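Local coordinates for functional macrophage inflammatory protein 1-alpha homolog (Human herpesvirus 8, PDB 1ZXT) that binds CC chemokine receptors as a virus-encoded chemokine and so probably acts on the chemotactic signalling of host cells, at residues Q17-V22 / K56-Q61. Numbering follows the deposited sequence.
Sequences QHPPPV and KNWVRQ
Pro-19 and Trp-58 bring the irregular N-loop of the chemokine fold against the first turn of its C-terminal helix 57-64, their CA atoms 7.5 Å apart. No hydrogen bond joins the two segments. Lys-56 is the helix N-cap, and its O accepts a hydrogen bond from N of Arg-60, 3.2 Å away. Trp-58 holds CG between its backbone N and carbonyl carbon (chi1 69°), which swings the ring out to the loop. The pyrrolidine of Pro-19 lies over one face: its CG stands 3.8 Å from the centroid of the six-membered ring of Trp-58, 13° off the normal, a CH-pi contact. CA of Pro-19 sits 3.6 Å from CZ3 of Trp-58. Proline suits this place because its compact, rigid ring lays CG and CB over the indole, while CA, bonded to nitrogen and a carbonyl carbon, carries a more polarised C-H. On the opposite face CG2 of the adjacent Val-59 lies toward the rim. Pro-20 reaches CZ3 of Trp-58 with its CD at 4.0 Å and continues inward to Leu-42 and Ile-50 of the sheet. Gln-17 contributes its carbonyl O, 3.5 Å from CZ2 of Trp-58. The contact thus rests largely on dispersion and a CH-pi interaction, and probably depends on shape and on prolines that restrict the loop's backbone.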
# COMPACT_ATOMS: atom_id res chain seq x y z
N GLN A 17 -4.02 8.31 -7.34
CA GLN A 17 -4.14 9.68 -6.90
C GLN A 17 -5.43 10.00 -6.17
O GLN A 17 -5.45 10.93 -5.37
CB GLN A 17 -4.04 10.61 -8.08
CG GLN A 17 -2.68 10.52 -8.76
CD GLN A 17 -1.56 10.96 -7.83
OE1 GLN A 17 -1.58 12.12 -7.35
NE2 GLN A 17 -0.58 10.07 -7.60
N HIS A 18 -6.51 9.27 -6.45
CA HIS A 18 -7.81 9.54 -5.86
C HIS A 18 -8.09 8.48 -4.85
O HIS A 18 -7.98 7.30 -5.15
CB HIS A 18 -8.91 9.54 -6.92
CG HIS A 18 -8.55 10.32 -8.13
ND1 HIS A 18 -7.80 9.78 -9.15
CD2 HIS A 18 -8.78 11.61 -8.45
CE1 HIS A 18 -7.61 10.71 -10.08
NE2 HIS A 18 -8.22 11.82 -9.68
N PRO A 19 -8.38 8.91 -3.63
CA PRO A 19 -8.75 8.03 -2.54
C PRO A 19 -9.80 7.00 -2.89
O PRO A 19 -10.85 7.37 -3.46
CB PRO A 19 -9.26 8.98 -1.48
CG PRO A 19 -8.64 10.27 -1.77
CD PRO A 19 -8.44 10.34 -3.23
N PRO A 20 -9.54 5.74 -2.56
CA PRO A 20 -10.56 4.69 -2.65
C PRO A 20 -11.63 4.81 -1.58
O PRO A 20 -11.36 5.46 -0.54
CB PRO A 20 -9.76 3.35 -2.46
CG PRO A 20 -8.53 3.74 -1.75
CD PRO A 20 -8.20 5.18 -2.20
N PRO A 21 -12.77 4.13 -1.75
CA PRO A 21 -13.74 4.02 -0.70
C PRO A 21 -13.23 3.22 0.51
O PRO A 21 -12.86 2.05 0.39
CB PRO A 21 -14.85 3.21 -1.35
CG PRO A 21 -14.45 2.83 -2.70
CD PRO A 21 -13.20 3.39 -2.93
N VAL A 22 -13.27 3.84 1.66
CA VAL A 22 -12.80 3.25 2.88
C VAL A 22 -13.52 1.91 3.11
O VAL A 22 -12.92 0.99 3.62
CB VAL A 22 -13.10 4.15 4.10
CG1 VAL A 22 -12.35 3.61 5.31
CG2 VAL A 22 -12.74 5.66 3.83
N LYS A 56 1.67 11.36 0.98
CA LYS A 56 0.42 12.09 0.97
C LYS A 56 -0.35 11.97 2.26
O LYS A 56 -0.63 10.89 2.72
CB LYS A 56 -0.49 11.59 -0.16
CG LYS A 56 0.11 11.66 -1.57
CD LYS A 56 0.50 13.03 -1.94
CE LYS A 56 0.65 13.15 -3.45
NZ LYS A 56 1.01 14.54 -3.90
N ASN A 57 -0.77 13.10 2.78
CA ASN A 57 -1.51 13.08 4.02
C ASN A 57 -2.78 12.21 3.99
O ASN A 57 -3.10 11.49 4.96
CB ASN A 57 -1.84 14.51 4.47
CG ASN A 57 -2.55 14.53 5.77
OD1 ASN A 57 -2.12 13.89 6.75
ND2 ASN A 57 -3.67 15.24 5.82
N TRP A 58 -3.54 12.27 2.90
CA TRP A 58 -4.74 11.43 2.86
C TRP A 58 -4.42 9.91 2.95
O TRP A 58 -5.16 9.12 3.51
CB TRP A 58 -5.65 11.78 1.68
CG TRP A 58 -5.16 11.44 0.34
CD1 TRP A 58 -4.56 12.28 -0.56
CD2 TRP A 58 -5.19 10.13 -0.30
NE1 TRP A 58 -4.24 11.59 -1.71
CE2 TRP A 58 -4.62 10.28 -1.58
CE3 TRP A 58 -5.66 8.88 0.08
CZ2 TRP A 58 -4.55 9.24 -2.49
CZ3 TRP A 58 -5.57 7.84 -0.80
CH2 TRP A 58 -5.00 8.02 -2.09
N VAL A 59 -3.32 9.50 2.40
CA VAL A 59 -2.90 8.09 2.49
C VAL A 59 -2.49 7.70 3.94
O VAL A 59 -2.84 6.63 4.42
CB VAL A 59 -1.71 7.77 1.57
CG1 VAL A 59 -1.23 6.31 1.68
CG2 VAL A 59 -2.01 8.02 0.10
N ARG A 60 -1.75 8.58 4.61
CA ARG A 60 -1.42 8.34 5.99
C ARG A 60 -2.65 8.24 6.84
O ARG A 60 -2.67 7.54 7.85
CB ARG A 60 -0.55 9.47 6.53
CG ARG A 60 0.84 9.46 5.99
CD ARG A 60 1.71 10.53 6.65
NE ARG A 60 2.42 11.27 5.62
CZ ARG A 60 2.17 12.54 5.27
NH1 ARG A 60 1.24 13.28 5.88
NH2 ARG A 60 2.89 13.08 4.31
N GLN A 61 -3.69 9.00 6.51
CA GLN A 61 -4.88 9.00 7.35
C GLN A 61 -5.63 7.72 7.18
O GLN A 61 -6.16 7.20 8.15
CB GLN A 61 -5.77 10.17 7.01
CG GLN A 61 -5.16 11.49 7.37
CD GLN A 61 -6.11 12.65 7.01
OE1 GLN A 61 -7.17 12.82 7.66
NE2 GLN A 61 -5.74 13.42 5.97